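Local atomic coordinates of beta-N-acetylhexosaminidase (Bacteroides fragilis, PDB entry 4PYS), a protein that probably hydrolyses terminal beta-linked N-acetylhexosamine residues from glycans, as a family 20 glycoside hydrolase with a TIM-barrel catalytic domain. Residues S134-S139 / H165-E170; I176-Y181 / L274-R279; V220-D225 / A284-G289. One frame throughout, in Å; residues are numbered along the deposited sequence.

Interaction 1 of 3, residues S134-S139 / H165-E170; sequences SFMLDS and HWHLTE
M136 runs alongside the H165 ring, each on one of two parallel strands. Strand 132-138, helix 146-158 and strand 163-170 form a beta-alpha-beta unit of the TIM-barrel catalytic domain. M136 is a selenomethionine. Its CG sits over one face of the H165 ring, a CH-pi contact with CG 3.4 Å from the ring centroid. M136 CG is anti to the backbone N (chi1 -171°) and the chain runs on nearly extended (chi2 -150°), which lays SE over the same ring, 4.0 Å from its centroid. SE also approaches the H167 ring, but obliquely. In the ring plane of H165, a water links ND1 to S134 OG. H165 NE2 is hydrogen-bonded to E223.

D138 lies alongside H167, with its carboxylate nearly perpendicular to the ring. D138 OD1 is 3.5 Å from H167 CD2, and this carboxylate also holds G140 N and R141. H167 NE2 donates to E170 OE2 at 2.6 Å, through the anti lone pair of the carboxylate. H167 ND1 bonds E223, so both ring nitrogens are held and the ring rotation is fixed.

Four backbone bonds join the segments. H165 N donates to F135 O, L137 N to H165 O, H167 N to L137 O and S139 N to H167 O. W166 and L137 point to the sheet face that packs on I149 of helix 146-158. At the strand end, W166 NE1 donates to S139 OG at 2.9 Å, with OG in the indole plane. The bond is bent, 138° at the hydrogen, and S139 OG is also hydrogen-bonded to Q144 OE1.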
loop_
_atom_site.group_PDB
_atom_site.type_symbol
_atom_site.label_atom_id
_atom_site.label_comp_id
_atom_site.label_asym_id
_atom_site.label_seq_id
_atom_site.Cartn_x
_atom_site.Cartn_y
_atom_site.Cartn_z
ATOM N N SER A 134 2.264 -0.708 4.151
ATOM C CA SER A 134 1.561 -0.476 2.874
ATOM C C SER A 134 1.778 -1.558 1.834
ATOM O O SER A 134 2.769 -2.297 1.873
ATOM C CB SER A 134 1.956 0.866 2.238
ATOM O OG SER A 134 3.318 0.848 1.842
ATOM N N PHE A 135 0.828 -1.627 0.901
ATOM C CA PHE A 135 0.956 -2.464 -0.285
ATOM C C PHE A 135 0.718 -1.548 -1.469
ATOM O O PHE A 135 -0.229 -0.764 -1.457
ATOM C CB PHE A 135 -0.107 -3.560 -0.303
ATOM C CG PHE A 135 -0.160 -4.318 -1.603
ATOM C CD1 PHE A 135 0.878 -5.167 -1.955
ATOM C CD2 PHE A 135 -1.235 -4.174 -2.472
ATOM C CE1 PHE A 135 0.847 -5.887 -3.148
ATOM C CE2 PHE A 135 -1.274 -4.890 -3.685
ATOM C CZ PHE A 135 -0.227 -5.735 -4.020
HETATM N N MSE A 136 1.585 -1.640 -2.472
HETATM C CA MSE A 136 1.441 -0.847 -3.693
HETATM C C MSE A 136 1.062 -1.709 -4.886
HETATM O O MSE A 136 1.651 -2.772 -5.104
HETATM C CB MSE A 136 2.759 -0.149 -4.031
HETATM C CG MSE A 136 2.599 0.858 -5.182
HETATM SE SE MSE A 136 4.216 1.060 -6.236
HETATM C CE MSE A 136 3.983 -0.483 -7.383
ATOM N N LEU A 137 0.093 -1.247 -5.678
ATOM C CA LEU A 137 -0.247 -1.932 -6.927
ATOM C C LEU A 137 0.011 -0.988 -8.085
ATOM O O LEU A 137 -0.370 0.186 -8.031
ATOM C CB LEU A 137 -1.714 -2.385 -6.930
ATOM C CG LEU A 137 -2.162 -3.148 -8.186
ATOM C CD1 LEU A 137 -1.363 -4.428 -8.370
ATOM C CD2 LEU A 137 -3.647 -3.453 -8.111
ATOM N N ASP A 138 0.676 -1.506 -9.112
ATOM C CA ASP A 138 0.980 -0.763 -10.331
ATOM C C ASP A 138 -0.228 -0.840 -11.253
ATOM O O ASP A 138 -0.427 -1.843 -11.947
ATOM C CB ASP A 138 2.211 -1.395 -10.994
ATOM C CG ASP A 138 2.624 -0.728 -12.296
ATOM O OD1 ASP A 138 1.976 0.237 -12.788
ATOM O OD2 ASP A 138 3.634 -1.202 -12.848
ATOM N N SER A 139 -1.039 0.216 -11.228
ATOM C CA SER A 139 -2.163 0.382 -12.141
ATOM C C SER A 139 -1.786 1.345 -13.259
ATOM O O SER A 139 -2.655 1.864 -13.940
ATOM C CB SER A 139 -3.385 0.940 -11.401
ATOM O OG SER A 139 -3.829 0.060 -10.385
ATOM N N HIS A 165 -1.080 1.914 -1.620
ATOM C CA HIS A 165 -0.357 2.871 -2.461
ATOM C C HIS A 165 -0.755 2.572 -3.902
ATOM O O HIS A 165 -0.502 1.480 -4.404
ATOM C CB HIS A 165 1.140 2.645 -2.189
ATOM C CG HIS A 165 2.075 3.404 -3.072
ATOM N ND1 HIS A 165 3.444 3.281 -2.959
ATOM C CD2 HIS A 165 1.862 4.280 -4.085
ATOM C CE1 HIS A 165 4.034 4.036 -3.867
ATOM N NE2 HIS A 165 3.095 4.660 -4.561
ATOM N N TRP A 166 -1.423 3.524 -4.550
ATOM C CA TRP A 166 -2.027 3.278 -5.856
ATOM C C TRP A 166 -1.206 4.000 -6.928
ATOM O O TRP A 166 -1.276 5.219 -7.051
ATOM C CB TRP A 166 -3.475 3.794 -5.858
ATOM C CG TRP A 166 -4.366 3.181 -6.906
ATOM C CD1 TRP A 166 -4.041 2.194 -7.795
ATOM C CD2 TRP A 166 -5.737 3.520 -7.161
ATOM N NE1 TRP A 166 -5.136 1.903 -8.595
ATOM C CE2 TRP A 166 -6.185 2.701 -8.220
ATOM C CE3 TRP A 166 -6.625 4.444 -6.601
ATOM C CZ2 TRP A 166 -7.489 2.787 -8.740
ATOM C CZ3 TRP A 166 -7.922 4.521 -7.106
ATOM C CH2 TRP A 166 -8.336 3.703 -8.174
ATOM N N HIS A 167 -0.408 3.239 -7.670
ATOM C CA HIS A 167 0.500 3.790 -8.667
ATOM C C HIS A 167 -0.333 3.965 -9.929
ATOM O O HIS A 167 -0.560 3.005 -10.665
ATOM C CB HIS A 167 1.669 2.813 -8.885
ATOM C CG HIS A 167 2.746 3.326 -9.796
ATOM N ND1 HIS A 167 3.796 4.102 -9.352
ATOM C CD2 HIS A 167 2.947 3.149 -11.124
ATOM C CE1 HIS A 167 4.586 4.400 -10.371
ATOM N NE2 HIS A 167 4.091 3.833 -11.459
ATOM N N LEU A 168 -0.796 5.193 -10.159
ATOM C CA LEU A 168 -1.847 5.483 -11.131
ATOM C C LEU A 168 -1.365 6.018 -12.468
ATOM O O LEU A 168 -2.143 6.087 -13.418
ATOM C CB LEU A 168 -2.820 6.517 -10.544
ATOM C CG LEU A 168 -3.788 5.968 -9.506
ATOM C CD1 LEU A 168 -4.247 7.095 -8.575
ATOM C CD2 LEU A 168 -4.972 5.347 -10.213
ATOM N N THR A 169 -0.106 6.438 -12.549
ATOM C CA THR A 169 0.375 7.057 -13.780
ATOM C C THR A 169 1.714 6.475 -14.159
ATOM O O THR A 169 2.565 6.237 -13.303
ATOM C CB THR A 169 0.534 8.586 -13.644
ATOM O OG1 THR A 169 1.647 8.871 -12.783
ATOM C CG2 THR A 169 -0.741 9.211 -13.070
ATOM N N GLU A 170 1.888 6.247 -15.453
ATOM C CA GLU A 170 3.096 5.640 -15.991
ATOM C C GLU A 170 3.200 6.079 -17.432
ATOM O O GLU A 170 2.235 6.625 -17.986
ATOM C CB GLU A 170 2.976 4.118 -15.962
ATOM C CG GLU A 170 3.568 3.476 -14.726
ATOM C CD GLU A 170 5.064 3.684 -14.658
ATOM O OE1 GLU A 170 5.676 3.839 -15.736
ATOM O OE2 GLU A 170 5.623 3.702 -13.538
HETATM O O HOH W 1 3.825 1.279 -0.835
#

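Interaction 2 of 3, residues I176-Y181 / L274-R279; sequences IEIKRY and LDEVCR
E276 reaches from its helix to the backbone of a turn and grips two successive amides, those of K179 and R180. These hydrogen bonds carry the contact. K179 N donates to E276 OE1 at 2.8 Å, and R180 N donates to E276 OE2 at 3.0 Å. Each oxygen uses its syn lone pair, so the carboxylate works as a two-pronged acceptor. Both bonds are moderately bent, with angles of 148° and 144° at the hydrogen. The E276 chain is extended beyond CG (chi2 -167°), which carries the carboxylate across to the turn. E276 OE1 has a further donor in Q203 NE2. Three N-H groups thus hold this buried carboxylate, and they probably help to stabilise its negative charge.

The turn is type I, from I178 to Y181, and Y181 N bonds I178 O. It lets both N-H groups face the same carboxylate.

Two carbons pack against the carboxylate. I178 CG2 lies 3.7 Å from E276 OE2, and R180 CB touches the same oxygen at 3.3 Å. The apolar contact is looser, with I178 CD1 4.3 Å from V277 CG2.

A salt bridge within the loop joins K179 NZ to E177 OE1 at 3.5 Å. E177 OE1 also accepts from Q203 N.

Segment 176-181 runs in the loop between strand 173-174 and helix 183-186. It lies against helix 264-280, where I178 also touches V273 and Y181 stacks on F269. Q203 begins helix 203-214, so E276 ties this loop and two helices together.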
loop_
_atom_site.group_PDB
_atom_site.type_symbol
_atom_site.label_atom_id
_atom_site.label_comp_id
_atom_site.label_asym_id
_atom_site.label_seq_id
_atom_site.Cartn_x
_atom_site.Cartn_y
_atom_site.Cartn_z
ATOM N N ILE A 176 -5.762 8.165 -13.878
ATOM C CA ILE A 176 -6.553 8.929 -12.917
ATOM C C ILE A 176 -7.250 10.080 -13.635
ATOM O O ILE A 176 -6.596 10.914 -14.262
ATOM C CB ILE A 176 -5.714 9.390 -11.684
ATOM C CG1 ILE A 176 -6.582 10.195 -10.719
ATOM C CG2 ILE A 176 -4.484 10.170 -12.107
ATOM C CD1 ILE A 176 -7.634 9.355 -10.036
ATOM N N GLU A 177 -8.580 10.085 -13.596
ATOM C CA GLU A 177 -9.343 11.124 -14.290
ATOM C C GLU A 177 -9.140 12.489 -13.643
ATOM O O GLU A 177 -9.297 12.640 -12.424
ATOM C CB GLU A 177 -10.839 10.783 -14.334
ATOM C CG GLU A 177 -11.652 11.831 -15.096
ATOM C CD GLU A 177 -13.143 11.544 -15.141
ATOM O OE1 GLU A 177 -13.743 11.264 -14.083
ATOM O OE2 GLU A 177 -13.720 11.621 -16.244
ATOM N N ILE A 178 -8.791 13.471 -14.474
ATOM C CA ILE A 178 -8.625 14.859 -14.058
ATOM C C ILE A 178 -9.577 15.667 -14.929
ATOM O O ILE A 178 -9.378 15.753 -16.139
ATOM C CB ILE A 178 -7.181 15.366 -14.295
ATOM C CG1 ILE A 178 -6.149 14.472 -13.590
ATOM C CG2 ILE A 178 -7.045 16.819 -13.838
ATOM C CD1 ILE A 178 -6.377 14.294 -12.087
ATOM N N LYS A 179 -10.619 16.234 -14.321
ATOM C CA LYS A 179 -11.685 16.888 -15.078
ATOM C C LYS A 179 -11.172 18.074 -15.889
ATOM O O LYS A 179 -11.651 18.337 -16.997
ATOM C CB LYS A 179 -12.799 17.363 -14.139
ATOM C CG LYS A 179 -13.518 16.254 -13.376
ATOM C CD LYS A 179 -14.330 15.392 -14.313
ATOM C CE LYS A 179 -15.376 14.587 -13.555
ATOM N NZ LYS A 179 -16.203 13.777 -14.494
ATOM N N ARG A 180 -10.198 18.781 -15.330
ATOM C CA ARG A 180 -9.668 19.982 -15.971
ATOM C C ARG A 180 -8.899 19.642 -17.242
ATOM O O ARG A 180 -8.810 20.456 -18.156
ATOM C CB ARG A 180 -8.759 20.746 -15.006
ATOM C CG ARG A 180 -8.425 22.144 -15.494
ATOM C CD ARG A 180 -7.167 22.674 -14.853
ATOM N NE ARG A 180 -6.788 23.951 -15.452
ATOM C CZ ARG A 180 -6.839 25.111 -14.808
ATOM N NH1 ARG A 180 -7.239 25.138 -13.539
ATOM N NH2 ARG A 180 -6.471 26.232 -15.421
ATOM N N TYR A 181 -8.340 18.436 -17.284
ATOM C CA TYR A 181 -7.566 17.995 -18.433
ATOM C C TYR A 181 -8.035 16.611 -18.874
ATOM O O TYR A 181 -7.396 15.597 -18.561
ATOM C CB TYR A 181 -6.069 17.984 -18.108
ATOM C CG TYR A 181 -5.512 19.318 -17.644
ATOM C CD1 TYR A 181 -5.475 20.414 -18.495
ATOM C CD2 TYR A 181 -5.003 19.468 -16.357
ATOM C CE1 TYR A 181 -4.953 21.630 -18.077
ATOM C CE2 TYR A 181 -4.480 20.675 -15.928
ATOM C CZ TYR A 181 -4.463 21.755 -16.791
ATOM O OH TYR A 181 -3.943 22.956 -16.365
ATOM N N LEU A 274 -2.663 18.311 -9.123
ATOM C CA LEU A 274 -2.599 17.991 -7.700
ATOM C C LEU A 274 -3.776 18.589 -6.925
ATOM O O LEU A 274 -4.197 18.035 -5.902
ATOM C CB LEU A 274 -1.267 18.443 -7.098
ATOM C CG LEU A 274 -0.039 17.645 -7.536
ATOM C CD1 LEU A 274 1.155 18.094 -6.763
ATOM C CD2 LEU A 274 -0.247 16.165 -7.305
ATOM N N ASP A 275 -4.301 19.712 -7.406
ATOM C CA ASP A 275 -5.507 20.294 -6.822
ATOM C C ASP A 275 -6.631 19.255 -6.836
ATOM O O ASP A 275 -7.283 19.025 -5.819
ATOM C CB ASP A 275 -5.941 21.561 -7.572
ATOM C CG ASP A 275 -5.143 22.794 -7.163
ATOM O OD1 ASP A 275 -4.317 22.694 -6.234
ATOM O OD2 ASP A 275 -5.349 23.873 -7.764
ATOM N N GLU A 276 -6.834 18.605 -7.982
ATOM C CA GLU A 276 -7.898 17.613 -8.096
ATOM C C GLU A 276 -7.575 16.342 -7.328
ATOM O O GLU A 276 -8.446 15.775 -6.660
ATOM C CB GLU A 276 -8.224 17.315 -9.562
ATOM C CG GLU A 276 -9.046 18.440 -10.192
ATOM C CD GLU A 276 -9.661 18.076 -11.531
ATOM O OE1 GLU A 276 -10.107 16.923 -11.706
ATOM O OE2 GLU A 276 -9.706 18.959 -12.409
ATOM N N VAL A 277 -6.323 15.906 -7.413
ATOM C CA VAL A 277 -5.875 14.748 -6.644
ATOM C C VAL A 277 -6.124 14.946 -5.147
ATOM O O VAL A 277 -6.573 14.030 -4.457
ATOM C CB VAL A 277 -4.401 14.424 -6.921
ATOM C CG1 VAL A 277 -3.899 13.334 -5.979
ATOM C CG2 VAL A 277 -4.236 13.957 -8.354
ATOM N N CYS A 278 -5.859 16.143 -4.641
ATOM C CA CYS A 278 -6.087 16.394 -3.222
ATOM C C CYS A 278 -7.574 16.450 -2.848
ATOM O O CYS A 278 -7.947 16.091 -1.729
ATOM C CB CYS A 278 -5.330 17.641 -2.759
ATOM S SG CYS A 278 -3.541 17.342 -2.720
ATOM N N ARG A 279 -8.421 16.874 -3.784
ATOM C CA ARG A 279 -9.861 16.877 -3.543
ATOM C C ARG A 279 -10.402 15.456 -3.453
ATOM O O ARG A 279 -11.297 15.176 -2.650
ATOM C CB ARG A 279 -10.599 17.608 -4.660
ATOM C CG ARG A 279 -10.327 19.081 -4.718
ATOM C CD ARG A 279 -11.191 19.725 -5.792
ATOM N NE ARG A 279 -10.394 20.555 -6.689
ATOM C CZ ARG A 279 -10.687 20.767 -7.968
ATOM N NH1 ARG A 279 -9.905 21.546 -8.708
ATOM N NH2 ARG A 279 -11.763 20.203 -8.505
#

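Interaction 3 of 3, residues V220-D225 / A284-G289; sequences VVPEID and AYIHLG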
loop_
_atom_site.group_PDB
_atom_site.type_symbol
_atom_site.label_atom_id
_atom_site.label_comp_id
_atom_site.label_asym_id
_atom_site.label_seq_id
_atom_site.Cartn_x
_atom_site.Cartn_y
_atom_site.Cartn_z
ATOM N N VAL A 220 -5.888 5.468 1.091
ATOM C CA VAL A 220 -5.400 5.277 -0.279
ATOM C C VAL A 220 -4.448 6.413 -0.648
ATOM O O VAL A 220 -4.845 7.568 -0.694
ATOM C CB VAL A 220 -6.553 5.229 -1.283
ATOM C CG1 VAL A 220 -6.012 5.062 -2.704
ATOM C CG2 VAL A 220 -7.496 4.065 -0.938
ATOM N N VAL A 221 -3.188 6.066 -0.889
ATOM C CA VAL A 221 -2.147 7.039 -1.204
ATOM C C VAL A 221 -1.953 7.037 -2.719
ATOM O O VAL A 221 -1.438 6.079 -3.273
ATOM C CB VAL A 221 -0.837 6.637 -0.538
ATOM C CG1 VAL A 221 0.272 7.653 -0.851
ATOM C CG2 VAL A 221 -1.026 6.541 0.975
ATOM N N PRO A 222 -2.380 8.109 -3.398
ATOM C CA PRO A 222 -2.187 8.118 -4.853
ATOM C C PRO A 222 -0.750 8.467 -5.216
ATOM O O PRO A 222 -0.110 9.256 -4.501
ATOM C CB PRO A 222 -3.109 9.252 -5.308
ATOM C CG PRO A 222 -3.090 10.225 -4.156
ATOM C CD PRO A 222 -2.973 9.365 -2.899
ATOM N N GLU A 223 -0.250 7.903 -6.310
ATOM C CA GLU A 223 1.039 8.343 -6.850
ATOM C C GLU A 223 0.842 8.966 -8.233
ATOM O O GLU A 223 0.362 8.310 -9.159
ATOM C CB GLU A 223 2.039 7.197 -6.949
ATOM C CG GLU A 223 3.422 7.643 -7.457
ATOM C CD GLU A 223 4.419 6.508 -7.563
ATOM O OE1 GLU A 223 4.174 5.420 -6.992
ATOM O OE2 GLU A 223 5.470 6.689 -8.214
ATOM N N ILE A 224 1.212 10.233 -8.347
ATOM C CA ILE A 224 1.198 10.934 -9.622
ATOM C C ILE A 224 2.656 11.181 -9.969
ATOM O O ILE A 224 3.308 12.026 -9.353
ATOM C CB ILE A 224 0.483 12.282 -9.513
ATOM C CG1 ILE A 224 -0.839 12.131 -8.750
ATOM C CG2 ILE A 224 0.251 12.878 -10.912
ATOM C CD1 ILE A 224 -1.848 11.222 -9.449
ATOM N N ASP A 225 3.167 10.443 -10.948
ATOM C CA ASP A 225 4.584 10.510 -11.286
ATOM C C ASP A 225 4.971 11.753 -12.061
ATOM O O ASP A 225 4.359 12.093 -13.072
ATOM C CB ASP A 225 5.013 9.264 -12.052
ATOM C CG ASP A 225 5.532 8.209 -11.139
ATOM O OD1 ASP A 225 5.473 8.474 -9.927
ATOM O OD2 ASP A 225 5.989 7.145 -11.602
ATOM N N ALA A 284 -3.279 12.046 3.918
ATOM C CA ALA A 284 -2.293 13.022 4.364
ATOM C C ALA A 284 -1.014 12.953 3.525
ATOM O O ALA A 284 -0.231 13.919 3.485
ATOM C CB ALA A 284 -1.977 12.801 5.831
ATOM N N TYR A 285 -0.810 11.808 2.874
ATOM C CA TYR A 285 0.371 11.561 2.055
ATOM C C TYR A 285 0.034 11.464 0.568
ATOM O O TYR A 285 -0.875 10.726 0.168
ATOM C CB TYR A 285 0.995 10.224 2.453
ATOM C CG TYR A 285 1.534 10.209 3.851
ATOM C CD1 TYR A 285 2.843 10.580 4.107
ATOM C CD2 TYR A 285 0.742 9.799 4.916
ATOM C CE1 TYR A 285 3.350 10.562 5.384
ATOM C CE2 TYR A 285 1.245 9.773 6.203
ATOM C CZ TYR A 285 2.548 10.162 6.431
ATOM O OH TYR A 285 3.067 10.147 7.710
ATOM N N ILE A 286 0.794 12.177 -0.255
ATOM C CA ILE A 286 0.659 12.052 -1.712
ATOM C C ILE A 286 2.027 11.699 -2.265
ATOM O O ILE A 286 3.017 12.353 -1.919
ATOM C CB ILE A 286 0.214 13.387 -2.342
ATOM C CG1 ILE A 286 -1.062 13.912 -1.674
ATOM C CG2 ILE A 286 0.029 13.234 -3.857
ATOM C CD1 ILE A 286 -2.321 13.102 -1.996
ATOM N N HIS A 287 2.093 10.686 -3.123
ATOM C CA HIS A 287 3.371 10.221 -3.652
ATOM C C HIS A 287 3.602 10.919 -4.992
ATOM O O HIS A 287 2.730 10.892 -5.856
ATOM C CB HIS A 287 3.320 8.708 -3.863
ATOM C CG HIS A 287 4.663 8.040 -3.893
ATOM N ND1 HIS A 287 5.660 8.395 -4.779
ATOM C CD2 HIS A 287 5.160 7.010 -3.164
ATOM C CE1 HIS A 287 6.720 7.633 -4.577
ATOM N NE2 HIS A 287 6.440 6.780 -3.606
ATOM N N LEU A 288 4.760 11.545 -5.163
ATOM C CA LEU A 288 5.044 12.270 -6.403
ATOM C C LEU A 288 6.113 11.576 -7.247
ATOM O O LEU A 288 6.649 12.168 -8.184
ATOM C CB LEU A 288 5.464 13.713 -6.105
ATOM C CG LEU A 288 4.401 14.576 -5.426
ATOM C CD1 LEU A 288 4.928 15.987 -5.170
ATOM C CD2 LEU A 288 3.114 14.613 -6.260
ATOM N N GLY A 289 6.409 10.320 -6.933
ATOM C CA GLY A 289 7.445 9.597 -7.655
ATOM C C GLY A 289 8.812 10.238 -7.515
ATOM O O GLY A 289 9.405 10.236 -6.445
#
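Strands 220-223 and 285-287 run in the same general direction at 31°, joined by a single bridge at E223 and H287, where H287 N donates to P222 O and I224 N to H287 O, both at 3.0 Å. The same region has a CA-H...O contact from E223 CA to H287 O.

The E223 chain follows H287 out from the strands. E223 CG is anti to the backbone N (chi1 -178°), and the chain is extended. Its carboxylate is thereby laid over one face of the H287 ring, with the two planes 22° apart. E223 CD is 3.6 Å from H287 ND1 and lies toward the rim of the ring. The imidazole is held at both nitrogens. ND1 accepts from G289 N at 3.0 Å, with that nitrogen in the ring plane, and NE2 bonds Q359 OE1. E223 OE1 is hydrogen-bonded to H167 and H165, and OE2 to W341 NE1.

D225 bends back toward the glycine. Its OD1 lies 3.2 Å from G289 CA. D225 OD1 is also 2.5 Å from E223 OE2.

Carbon groups pack around the earlier part of the strands. The V221 CG1 methyl rests on the backbone carbonyl of Y285, while P222 CG meets I286 CD1 at 3.7 Å. I286 and L288 also touch L331 of helix 316-333.

Neighbouring parallel strands that bring polar side chains together at their C-terminal ends are typical of a TIM barrel. In family 20 enzymes the active site lies at that end. A glycerol bound about 5 Å from the D225 side chain is consistent with a pocket here.

All three contacts belong to the family 20 catalytic domain. Interaction 1 closes before the others open along the chain, while the segments of interactions 2 and 3 alternate. Interactions 1 and 3 have centres about 9 Å apart and share the barrel sheet, where strands 163-170 and 219-223 are neighbours. E223, from strand 219-223, bonds both H165 and H167, and the H165 and H287 rings meet, so the two contacts are continuous inside the barrel. Interaction 2 lies farther out, with its centre about 17 Å from interaction 1 and 13 Å from interaction 3. V277 packs on P222 and I224, and I176 on L168 and T169, joining the outer helix and loop to the barrel strands.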